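Local coordinates for protein alpha-1,4-endofucoidanase (Mariniflexile fucanivorans, PDB 6DLH) that hydrolyses internal alpha-1,4 linkages of fucoidan as a retaining GH107 glycoside hydrolase, its catalytic part being followed by immunoglobulin-like domains that hold calcium ions, at residues F522-F533 / L552-E562; T567-V578 / T586-T594. All coordinates share one frame; numbering follows the deposited sequence.

Both contacts lie in the middle one of the three immunoglobulin-like domains, following one another along the chain without nesting or crossing. Coming from the N terminus, interaction 1 closes first: the entry segment 522-533 pairs with 552-562 around a calcium ion, bracketing the stretch of chain with strand 537-543 and the start of strand 550-553. The chain then passes the calcium ligand Asp564 and enters strand 567-572, where interaction 2 begins; it closes a tighter excursion over strand 578-583. Leu552 and Trp587 share a probable backbone hydrogen bond between neighbouring strands, while Phe558 packs on Ile568 and Trp587, so the calcium-bound end packs directly on the sandwich interior.

Interaction 1 (F522-F533 / L552-E562); sequences FTNPGDGTPVWF and LKLGVDFYDFE. With CA (calcium ion), chain G.
The Phe522 ring is set over Tyr559 CB. Its own CB touches Phe561 CZ at 3.8 Å; CG, CD1 and CD2 all meet Tyr559 CB, a CH-pi contact almost on the ring normal, and CE1 meets that CB and Phe558 C. CE2 meets Gly555 O at the ring edge, and the tip CZ stops 3.4 Å from Val556 O. Next to it, Asn524, its CG anti to the backbone N (chi1 -170°), lays its amide flat on Phe561, the planes 4° apart and Asn524 CG 3.5 Å from Phe561 CG. Asn524 CB makes a CH-pi contact over the ring centre, and Tyr559 CE2 takes the ring's opposite face. In a short antiparallel pairing, Val531 and Tyr559 exchange backbone hydrogen bonds, and Phe533 N donates to Asp557 O. On the buried side, Phe558 turns its edge, offset, toward the face of the Trp532 six-membered ring, whose indole NE1 is bonded to Ser614 O.

Gly528 O at 2.4 Å, Asp560 OD2 at 2.5 Å and Glu562 OE1 at 2.3 Å bind the calcium ion, with a water, Asp564 and Asp609 completing the site. Asp560 OD1 also accepts from Glu562 N, an Asx turn that helps position both ligands. Four carboxylates and a carbonyl oxygen crowd together here, negative charge that the metal probably offsets, consistent with calcium fastening the domain's entry loop to its body.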
loop_
_atom_site.group_PDB
_atom_site.type_symbol
_atom_site.label_atom_id
_atom_site.label_comp_id
_atom_site.label_asym_id
_atom_site.label_seq_id
_atom_site.Cartn_x
_atom_site.Cartn_y
_atom_site.Cartn_z
ATOM N N PHE A 522 -24.612 4.422 14.123
ATOM C CA PHE A 522 -24.373 5.664 14.843
ATOM C C PHE A 522 -25.665 6.467 14.964
ATOM O O PHE A 522 -26.433 6.582 14.007
ATOM C CB PHE A 522 -23.278 6.489 14.162
ATOM C CG PHE A 522 -21.887 5.929 14.311
ATOM C CD1 PHE A 522 -21.165 6.122 15.480
ATOM C CD2 PHE A 522 -21.299 5.206 13.283
ATOM C CE1 PHE A 522 -19.887 5.605 15.619
ATOM C CE2 PHE A 522 -20.017 4.692 13.420
ATOM C CZ PHE A 522 -19.313 4.892 14.590
ATOM N N THR A 523 -25.860 7.045 16.154
ATOM C CA THR A 523 -27.014 7.871 16.462
ATOM C C THR A 523 -26.555 9.321 16.559
ATOM O O THR A 523 -25.719 9.644 17.395
ATOM C CB THR A 523 -27.683 7.383 17.758
ATOM O OG1 THR A 523 -28.193 6.070 17.515
ATOM C CG2 THR A 523 -28.792 8.287 18.257
ATOM N N ASN A 524 -27.106 10.176 15.688
ATOM C CA ASN A 524 -26.842 11.606 15.702
ATOM C C ASN A 524 -27.374 12.198 17.006
ATOM O O ASN A 524 -28.568 12.111 17.281
ATOM C CB ASN A 524 -27.439 12.291 14.467
ATOM C CG ASN A 524 -27.013 13.736 14.283
ATOM O OD1 ASN A 524 -26.428 14.344 15.173
ATOM N ND2 ASN A 524 -27.324 14.307 13.131
ATOM N N PRO A 525 -26.514 12.805 17.860
ATOM C CA PRO A 525 -26.990 13.448 19.088
ATOM C C PRO A 525 -27.681 14.792 18.843
ATOM O O PRO A 525 -28.228 15.391 19.766
ATOM C CB PRO A 525 -25.715 13.602 19.930
ATOM C CG PRO A 525 -24.587 13.668 18.911
ATOM C CD PRO A 525 -25.052 12.874 17.705
ATOM N N GLY A 526 -27.641 15.261 17.590
ATOM C CA GLY A 526 -28.392 16.431 17.163
ATOM C C GLY A 526 -27.745 17.758 17.564
ATOM O O GLY A 526 -28.241 18.813 17.177
ATOM N N ASP A 527 -26.644 17.710 18.326
ATOM C CA ASP A 527 -26.049 18.935 18.844
ATOM C C ASP A 527 -24.644 19.170 18.273
ATOM O O ASP A 527 -24.003 20.167 18.600
ATOM C CB ASP A 527 -26.091 18.963 20.375
ATOM C CG ASP A 527 -25.177 17.939 21.021
ATOM O OD1 ASP A 527 -24.643 17.084 20.286
ATOM O OD2 ASP A 527 -24.993 18.013 22.247
ATOM N N GLY A 528 -24.160 18.240 17.439
ATOM C CA GLY A 528 -22.861 18.371 16.795
ATOM C C GLY A 528 -21.740 17.607 17.504
ATOM O O GLY A 528 -20.604 17.619 17.036
ATOM N N THR A 529 -22.061 16.939 18.620
ATOM C CA THR A 529 -21.074 16.207 19.401
ATOM C C THR A 529 -20.560 15.020 18.586
ATOM O O THR A 529 -21.351 14.274 18.000
ATOM C CB THR A 529 -21.655 15.753 20.751
ATOM O OG1 THR A 529 -22.286 16.856 21.402
ATOM C CG2 THR A 529 -20.631 15.136 21.681
ATOM N N PRO A 530 -19.223 14.814 18.495
ATOM C CA PRO A 530 -18.680 13.606 17.872
ATOM C C PRO A 530 -18.849 12.456 18.863
ATOM O O PRO A 530 -18.701 12.667 20.064
ATOM C CB PRO A 530 -17.208 13.970 17.641
ATOM C CG PRO A 530 -16.893 14.941 18.760
ATOM C CD PRO A 530 -18.173 15.731 18.964
ATOM N N VAL A 531 -19.169 11.260 18.345
ATOM C CA VAL A 531 -19.630 10.142 19.161
ATOM C C VAL A 531 -18.810 8.884 18.876
ATOM O O VAL A 531 -18.404 8.646 17.743
ATOM C CB VAL A 531 -21.134 9.870 18.947
ATOM C CG1 VAL A 531 -22.018 10.909 19.617
ATOM C CG2 VAL A 531 -21.489 9.717 17.476
ATOM N N TRP A 532 -18.610 8.066 19.918
ATOM C CA TRP A 532 -18.040 6.732 19.782
ATOM C C TRP A 532 -19.126 5.725 19.393
ATOM O O TRP A 532 -20.315 5.996 19.548
ATOM C CB TRP A 532 -17.346 6.313 21.081
ATOM C CG TRP A 532 -16.133 7.115 21.439
ATOM C CD1 TRP A 532 -16.083 8.209 22.254
ATOM C CD2 TRP A 532 -14.777 6.861 21.030
ATOM N NE1 TRP A 532 -14.795 8.660 22.374
ATOM C CE2 TRP A 532 -13.971 7.856 21.630
ATOM C CE3 TRP A 532 -14.168 5.907 20.204
ATOM C CZ2 TRP A 532 -12.592 7.917 21.433
ATOM C CZ3 TRP A 532 -12.805 5.970 20.012
ATOM C CH2 TRP A 532 -12.031 6.957 20.621
ATOM N N PHE A 533 -18.702 4.558 18.884
ATOM C CA PHE A 533 -19.621 3.517 18.441
ATOM C C PHE A 533 -20.363 2.919 19.639
ATOM O O PHE A 533 -21.582 2.761 19.594
ATOM C CB PHE A 533 -18.900 2.457 17.600
ATOM C CG PHE A 533 -19.729 1.236 17.283
ATOM C CD1 PHE A 533 -20.694 1.270 16.285
ATOM C CD2 PHE A 533 -19.560 0.059 18.002
ATOM C CE1 PHE A 533 -21.468 0.150 16.011
ATOM C CE2 PHE A 533 -20.338 -1.058 17.731
ATOM C CZ PHE A 533 -21.290 -1.013 16.736
ATOM N N LEU A 552 -8.445 2.468 15.177
ATOM C CA LEU A 552 -9.685 3.192 15.379
ATOM C C LEU A 552 -9.951 4.011 14.121
ATOM O O LEU A 552 -9.090 4.771 13.697
ATOM C CB LEU A 552 -9.533 4.078 16.620
ATOM C CG LEU A 552 -9.239 3.332 17.922
ATOM C CD1 LEU A 552 -8.981 4.305 19.061
ATOM C CD2 LEU A 552 -10.379 2.387 18.275
ATOM N N LYS A 553 -11.135 3.844 13.526
ATOM C CA LYS A 553 -11.389 4.406 12.208
ATOM C C LYS A 553 -12.724 5.145 12.169
ATOM O O LYS A 553 -13.753 4.629 12.608
ATOM C CB LYS A 553 -11.366 3.305 11.141
ATOM C CG LYS A 553 -10.043 2.567 10.987
ATOM C CD LYS A 553 -9.929 1.806 9.683
ATOM C CE LYS A 553 -10.726 0.521 9.661
ATOM N NZ LYS A 553 -10.956 0.054 8.275
ATOM N N LEU A 554 -12.685 6.356 11.601
ATOM C CA LEU A 554 -13.867 7.163 11.349
ATOM C C LEU A 554 -14.894 6.307 10.612
ATOM O O LEU A 554 -14.557 5.615 9.650
ATOM C CB LEU A 554 -13.437 8.382 10.523
ATOM C CG LEU A 554 -14.497 9.447 10.235
ATOM C CD1 LEU A 554 -14.842 10.237 11.494
ATOM C CD2 LEU A 554 -14.024 10.389 9.128
ATOM N N GLY A 555 -16.138 6.327 11.109
ATOM C CA GLY A 555 -17.240 5.624 10.472
ATOM C C GLY A 555 -17.397 4.190 10.980
ATOM O O GLY A 555 -18.363 3.513 10.628
ATOM N N VAL A 556 -16.436 3.735 11.795
ATOM C CA VAL A 556 -16.469 2.397 12.371
ATOM C C VAL A 556 -16.504 2.532 13.891
ATOM O O VAL A 556 -17.418 2.028 14.541
ATOM C CB VAL A 556 -15.269 1.536 11.926
ATOM C CG1 VAL A 556 -15.382 0.097 12.413
ATOM C CG2 VAL A 556 -15.056 1.569 10.419
ATOM N N ASP A 557 -15.507 3.240 14.442
ATOM C CA ASP A 557 -15.302 3.294 15.883
ATOM C C ASP A 557 -15.761 4.636 16.458
ATOM O O ASP A 557 -16.072 4.716 17.645
ATOM C CB ASP A 557 -13.862 2.936 16.246
ATOM C CG ASP A 557 -13.440 1.597 15.673
ATOM O OD1 ASP A 557 -14.022 0.580 16.083
ATOM O OD2 ASP A 557 -12.556 1.585 14.798
ATOM N N PHE A 558 -15.800 5.679 15.615
ATOM C CA PHE A 558 -16.182 7.021 16.030
ATOM C C PHE A 558 -16.680 7.784 14.806
ATOM O O PHE A 558 -16.377 7.401 13.678
ATOM C CB PHE A 558 -15.014 7.705 16.749
ATOM C CG PHE A 558 -13.781 7.896 15.899
ATOM C CD1 PHE A 558 -13.580 9.074 15.188
ATOM C CD2 PHE A 558 -12.827 6.894 15.796
ATOM C CE1 PHE A 558 -12.454 9.242 14.396
ATOM C CE2 PHE A 558 -11.704 7.062 14.999
ATOM C CZ PHE A 558 -11.518 8.237 14.303
ATOM N N TYR A 559 -17.448 8.859 15.018
ATOM C CA TYR A 559 -18.035 9.553 13.881
ATOM C C TYR A 559 -18.531 10.947 14.264
ATOM O O TYR A 559 -18.784 11.223 15.432
ATOM C CB TYR A 559 -19.137 8.701 13.241
ATOM C CG TYR A 559 -19.721 9.288 11.983
ATOM C CD1 TYR A 559 -19.006 9.289 10.791
ATOM C CD2 TYR A 559 -20.988 9.856 11.982
ATOM C CE1 TYR A 559 -19.542 9.828 9.631
ATOM C CE2 TYR A 559 -21.532 10.405 10.831
ATOM C CZ TYR A 559 -20.808 10.390 9.651
ATOM O OH TYR A 559 -21.345 10.925 8.514
ATOM N N ASP A 560 -18.671 11.814 13.249
ATOM C CA ASP A 560 -19.129 13.184 13.419
ATOM C C ASP A 560 -20.110 13.525 12.302
ATOM O O ASP A 560 -19.786 13.404 11.118
ATOM C CB ASP A 560 -17.960 14.174 13.451
ATOM C CG ASP A 560 -18.394 15.602 13.738
ATOM O OD1 ASP A 560 -18.998 16.247 12.835
ATOM O OD2 ASP A 560 -18.149 16.063 14.862
ATOM N N PHE A 561 -21.302 13.991 12.689
ATOM C CA PHE A 561 -22.401 14.071 11.738
ATOM C C PHE A 561 -22.300 15.322 10.874
ATOM O O PHE A 561 -23.066 15.463 9.925
ATOM C CB PHE A 561 -23.760 13.925 12.430
ATOM C CG PHE A 561 -24.140 12.491 12.690
ATOM C CD1 PHE A 561 -23.743 11.852 13.856
ATOM C CD2 PHE A 561 -24.871 11.772 11.754
ATOM C CE1 PHE A 561 -24.076 10.524 14.083
ATOM C CE2 PHE A 561 -25.209 10.445 11.984
ATOM C CZ PHE A 561 -24.806 9.825 13.148
ATOM N N GLU A 562 -21.351 16.211 11.195
ATOM C CA GLU A 562 -21.142 17.410 10.392
ATOM C C GLU A 562 -19.843 17.280 9.599
ATOM O O GLU A 562 -19.456 18.211 8.896
ATOM C CB GLU A 562 -21.132 18.677 11.253
ATOM C CG GLU A 562 -22.416 18.896 12.038
ATOM C CD GLU A 562 -22.575 17.990 13.247
ATOM O OE1 GLU A 562 -21.581 17.808 13.990
ATOM O OE2 GLU A 562 -23.696 17.466 13.439
HETATM CA CA CA G . -19.520 18.164 14.997
HETATM O O HOH W 1 -26.090 17.468 12.485
HETATM O O HOH W 2 -24.744 16.201 15.284
HETATM O O HOH W 3 -22.152 14.481 15.512
HETATM O O HOH W 4 -20.240 20.500 15.813
#

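Interaction 2 (T567-V578 / T586-T594); sequences TITKTSGPDWLV and TWRLSGMPT
Val578 N donates to Ser590 O in the shortest bond across this contact, 2.8 Å and nearly straight at 171°. Ser590 N answers to Val578 O, making an antiparallel hydrogen-bonded pair, and Leu577 CA leans a C-H toward the same Ser590 O. One residue further on, Gly591 CA approaches Trp576 O at 3.4 Å, with no side chain between the backbones. Trp576 folds back over Pro593: its CG sits over the main chain, flanked by N and C (chi1 72°), and the indole is laid across the proline. Pro593 CB lies over the five-membered ring, and CD comes to 3.6 Å from Trp576 CE3; Leu577 CB lies over the opposite face, toward the rim, and Trp576 NE1 is bonded to Asn601 OD1.

At the opposite end Ile568 and Trp587 run antiparallel alongside one another. Ile568 CD1 sits over the pyrrole part of the indole, 3.5 Å from Trp587 CD1, and CB lies over the middle of the ring system. Trp587 NE1 is buried and has no partner in the model. Between the ends, Leu577 CD1 meets Leu589 CB at 3.9 Å. Strand 567-572, edging one sheet of the immunoglobulin-like sandwich alongside 599-608, faces strand 586-590 of the other; the Val578-Ser590 pairing lies within that second sheet, where 586-590 runs between 550-553 and 578-583. Trp576 packs on Ile620 and Val622 of strand 613-623.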
loop_
_atom_site.group_PDB
_atom_site.type_symbol
_atom_site.label_atom_id
_atom_site.label_comp_id
_atom_site.label_asym_id
_atom_site.label_seq_id
_atom_site.Cartn_x
_atom_site.Cartn_y
_atom_site.Cartn_z
ATOM N N THR A 567 -10.039 14.801 16.607
ATOM C CA THR A 567 -8.840 14.449 17.350
ATOM C C THR A 567 -9.218 13.444 18.435
ATOM O O THR A 567 -10.211 13.633 19.138
ATOM C CB THR A 567 -8.216 15.690 18.003
ATOM O OG1 THR A 567 -8.078 16.693 16.994
ATOM C CG2 THR A 567 -6.891 15.415 18.685
ATOM N N ILE A 568 -8.407 12.384 18.555
ATOM C CA ILE A 568 -8.562 11.386 19.597
ATOM C C ILE A 568 -7.405 11.529 20.573
ATOM O O ILE A 568 -6.264 11.728 20.162
ATOM C CB ILE A 568 -8.626 9.963 19.006
ATOM C CG1 ILE A 568 -9.800 9.812 18.035
ATOM C CG2 ILE A 568 -8.666 8.915 20.112
ATOM C CD1 ILE A 568 -9.799 8.507 17.297
ATOM N N THR A 569 -7.729 11.413 21.864
ATOM C CA THR A 569 -6.769 11.504 22.948
ATOM C C THR A 569 -7.028 10.351 23.909
ATOM O O THR A 569 -8.180 10.007 24.176
ATOM C CB THR A 569 -6.940 12.818 23.725
ATOM O OG1 THR A 569 -7.065 13.890 22.792
ATOM C CG2 THR A 569 -5.806 13.099 24.689
ATOM N N LYS A 570 -5.940 9.757 24.402
ATOM C CA LYS A 570 -5.997 8.893 25.563
ATOM C C LYS A 570 -5.982 9.793 26.795
ATOM O O LYS A 570 -5.080 10.618 26.934
ATOM C CB LYS A 570 -4.787 7.955 25.546
ATOM C CG LYS A 570 -4.530 7.167 26.824
ATOM C CD LYS A 570 -3.331 6.254 26.697
ATOM C CE LYS A 570 -2.953 5.584 27.996
ATOM N NZ LYS A 570 -1.647 4.892 27.898
ATOM N N THR A 571 -6.984 9.632 27.674
ATOM C CA THR A 571 -7.128 10.522 28.818
ATOM C C THR A 571 -6.829 9.816 30.142
ATOM O O THR A 571 -6.576 10.480 31.142
ATOM C CB THR A 571 -8.446 11.318 28.802
ATOM O OG1 THR A 571 -9.547 10.412 28.858
ATOM C CG2 THR A 571 -8.593 12.238 27.607
ATOM N N SER A 572 -6.833 8.480 30.157
ATOM C CA SER A 572 -6.503 7.760 31.378
ATOM C C SER A 572 -6.221 6.295 31.070
ATOM O O SER A 572 -6.575 5.817 29.995
ATOM C CB SER A 572 -7.610 7.884 32.395
ATOM O OG SER A 572 -8.738 7.121 31.994
ATOM N N GLY A 573 -5.619 5.594 32.043
ATOM C CA GLY A 573 -5.336 4.170 31.939
ATOM C C GLY A 573 -3.835 3.897 31.980
ATOM O O GLY A 573 -3.052 4.842 32.035
ATOM N N PRO A 574 -3.393 2.615 31.952
ATOM C CA PRO A 574 -1.967 2.265 31.975
ATOM C C PRO A 574 -1.135 2.880 30.850
ATOM O O PRO A 574 -1.655 3.180 29.776
ATOM C CB PRO A 574 -1.972 0.739 31.810
ATOM C CG PRO A 574 -3.315 0.315 32.359
ATOM C CD PRO A 574 -4.256 1.421 31.933
ATOM N N ASP A 575 0.171 3.034 31.109
ATOM C CA ASP A 575 1.058 3.839 30.281
ATOM C C ASP A 575 1.366 3.152 28.949
ATOM O O ASP A 575 1.602 3.835 27.955
ATOM C CB ASP A 575 2.360 4.184 31.015
ATOM C CG ASP A 575 2.172 5.006 32.282
ATOM O OD1 ASP A 575 1.786 6.190 32.166
ATOM O OD2 ASP A 575 2.423 4.456 33.377
ATOM N N TRP A 576 1.363 1.811 28.938
ATOM C CA TRP A 576 1.902 1.020 27.838
ATOM C C TRP A 576 1.205 1.306 26.507
ATOM O O TRP A 576 1.842 1.247 25.459
ATOM C CB TRP A 576 1.904 -0.478 28.164
ATOM C CG TRP A 576 0.550 -1.122 28.169
ATOM C CD1 TRP A 576 -0.227 -1.377 29.260
ATOM C CD2 TRP A 576 -0.185 -1.618 27.033
ATOM N NE1 TRP A 576 -1.392 -1.992 28.885
ATOM C CE2 TRP A 576 -1.397 -2.152 27.526
ATOM C CE3 TRP A 576 0.055 -1.665 25.653
ATOM C CZ2 TRP A 576 -2.358 -2.720 26.689
ATOM C CZ3 TRP A 576 -0.898 -2.217 24.825
ATOM C CH2 TRP A 576 -2.086 -2.743 25.338
ATOM N N LEU A 577 -0.101 1.586 26.546
ATOM C CA LEU A 577 -0.863 1.807 25.327
ATOM C C LEU A 577 -0.457 3.141 24.698
ATOM O O LEU A 577 -0.467 4.179 25.357
ATOM C CB LEU A 577 -2.364 1.738 25.635
ATOM C CG LEU A 577 -3.294 1.744 24.420
ATOM C CD1 LEU A 577 -3.149 0.471 23.595
ATOM C CD2 LEU A 577 -4.744 1.948 24.838
ATOM N N VAL A 578 -0.084 3.086 23.415
ATOM C CA VAL A 578 0.325 4.256 22.657
ATOM C C VAL A 578 -0.737 4.528 21.594
ATOM O O VAL A 578 -1.244 3.598 20.973
ATOM C CB VAL A 578 1.714 4.033 22.022
ATOM C CG1 VAL A 578 2.098 5.123 21.028
ATOM C CG2 VAL A 578 2.800 3.858 23.076
ATOM N N THR A 586 -7.997 7.710 10.549
ATOM C CA THR A 586 -7.393 6.469 11.008
ATOM C C THR A 586 -6.373 6.735 12.111
ATOM O O THR A 586 -5.417 7.492 11.926
ATOM C CB THR A 586 -6.787 5.677 9.836
ATOM O OG1 THR A 586 -7.768 5.458 8.818
ATOM C CG2 THR A 586 -6.218 4.345 10.268
ATOM N N TRP A 587 -6.582 6.075 13.255
ATOM C CA TRP A 587 -5.661 6.133 14.379
ATOM C C TRP A 587 -5.223 4.716 14.724
ATOM O O TRP A 587 -5.927 3.754 14.426
ATOM C CB TRP A 587 -6.307 6.829 15.585
ATOM C CG TRP A 587 -6.714 8.247 15.329
ATOM C CD1 TRP A 587 -7.686 8.685 14.472
ATOM C CD2 TRP A 587 -6.166 9.425 15.943
ATOM N NE1 TRP A 587 -7.781 10.051 14.512
ATOM C CE2 TRP A 587 -6.856 10.533 15.403
ATOM C CE3 TRP A 587 -5.155 9.653 16.882
ATOM C CZ2 TRP A 587 -6.568 11.845 15.779
ATOM C CZ3 TRP A 587 -4.872 10.951 17.254
ATOM C CH2 TRP A 587 -5.573 12.030 16.712
ATOM N N ARG A 588 -4.062 4.611 15.374
ATOM C CA ARG A 588 -3.449 3.326 15.657
ATOM C C ARG A 588 -3.107 3.239 17.142
ATOM O O ARG A 588 -2.502 4.157 17.690
ATOM C CB ARG A 588 -2.187 3.166 14.801
ATOM C CG ARG A 588 -1.232 2.075 15.263
ATOM C CD ARG A 588 -1.480 0.731 14.600
ATOM N NE ARG A 588 -0.697 -0.327 15.228
ATOM C CZ ARG A 588 0.513 -0.716 14.838
ATOM N NH1 ARG A 588 1.093 -0.137 13.799
ATOM N NH2 ARG A 588 1.136 -1.682 15.494
ATOM N N LEU A 589 -3.496 2.119 17.764
ATOM C CA LEU A 589 -3.084 1.773 19.116
ATOM C C LEU A 589 -1.953 0.757 19.042
ATOM O O LEU A 589 -2.077 -0.277 18.390
ATOM C CB LEU A 589 -4.266 1.177 19.890
ATOM C CG LEU A 589 -5.453 2.106 20.135
ATOM C CD1 LEU A 589 -6.600 1.334 20.762
ATOM C CD2 LEU A 589 -5.055 3.280 21.020
ATOM N N SER A 590 -0.855 1.061 19.734
ATOM C CA SER A 590 0.288 0.167 19.777
ATOM C C SER A 590 0.857 0.161 21.190
ATOM O O SER A 590 0.185 0.572 22.137
ATOM C CB SER A 590 1.336 0.555 18.751
ATOM O OG SER A 590 1.819 1.875 18.978
ATOM N N GLY A 591 2.115 -0.276 21.299
ATOM C CA GLY A 591 2.798 -0.372 22.576
ATOM C C GLY A 591 2.982 -1.829 22.970
ATOM O O GLY A 591 2.297 -2.705 22.445
ATOM N N MET A 592 3.926 -2.069 23.883
ATOM C CA MET A 592 4.213 -3.411 24.364
ATOM C C MET A 592 3.871 -3.487 25.851
ATOM O O MET A 592 4.513 -2.831 26.669
ATOM C CB MET A 592 5.692 -3.753 24.158
ATOM C CG MET A 592 6.028 -5.191 24.481
ATOM S SD MET A 592 7.797 -5.548 24.340
ATOM C CE MET A 592 7.916 -5.967 22.601
ATOM N N PRO A 593 2.826 -4.255 26.241
ATOM C CA PRO A 593 2.582 -4.554 27.653
ATOM C C PRO A 593 3.663 -5.473 28.218
ATOM O O PRO A 593 4.373 -6.143 27.470
ATOM C CB PRO A 593 1.221 -5.270 27.650
ATOM C CG PRO A 593 1.084 -5.831 26.248
ATOM C CD PRO A 593 1.811 -4.848 25.355
ATOM N N THR A 594 3.785 -5.468 29.547
ATOM C CA THR A 594 4.660 -6.377 30.271
ATOM C C THR A 594 3.774 -7.352 31.043
ATOM O O THR A 594 2.549 -7.207 31.040
ATOM C CB THR A 594 5.605 -5.603 31.206
ATOM O OG1 THR A 594 4.848 -5.096 32.307
ATOM C CG2 THR A 594 6.326 -4.459 30.525
#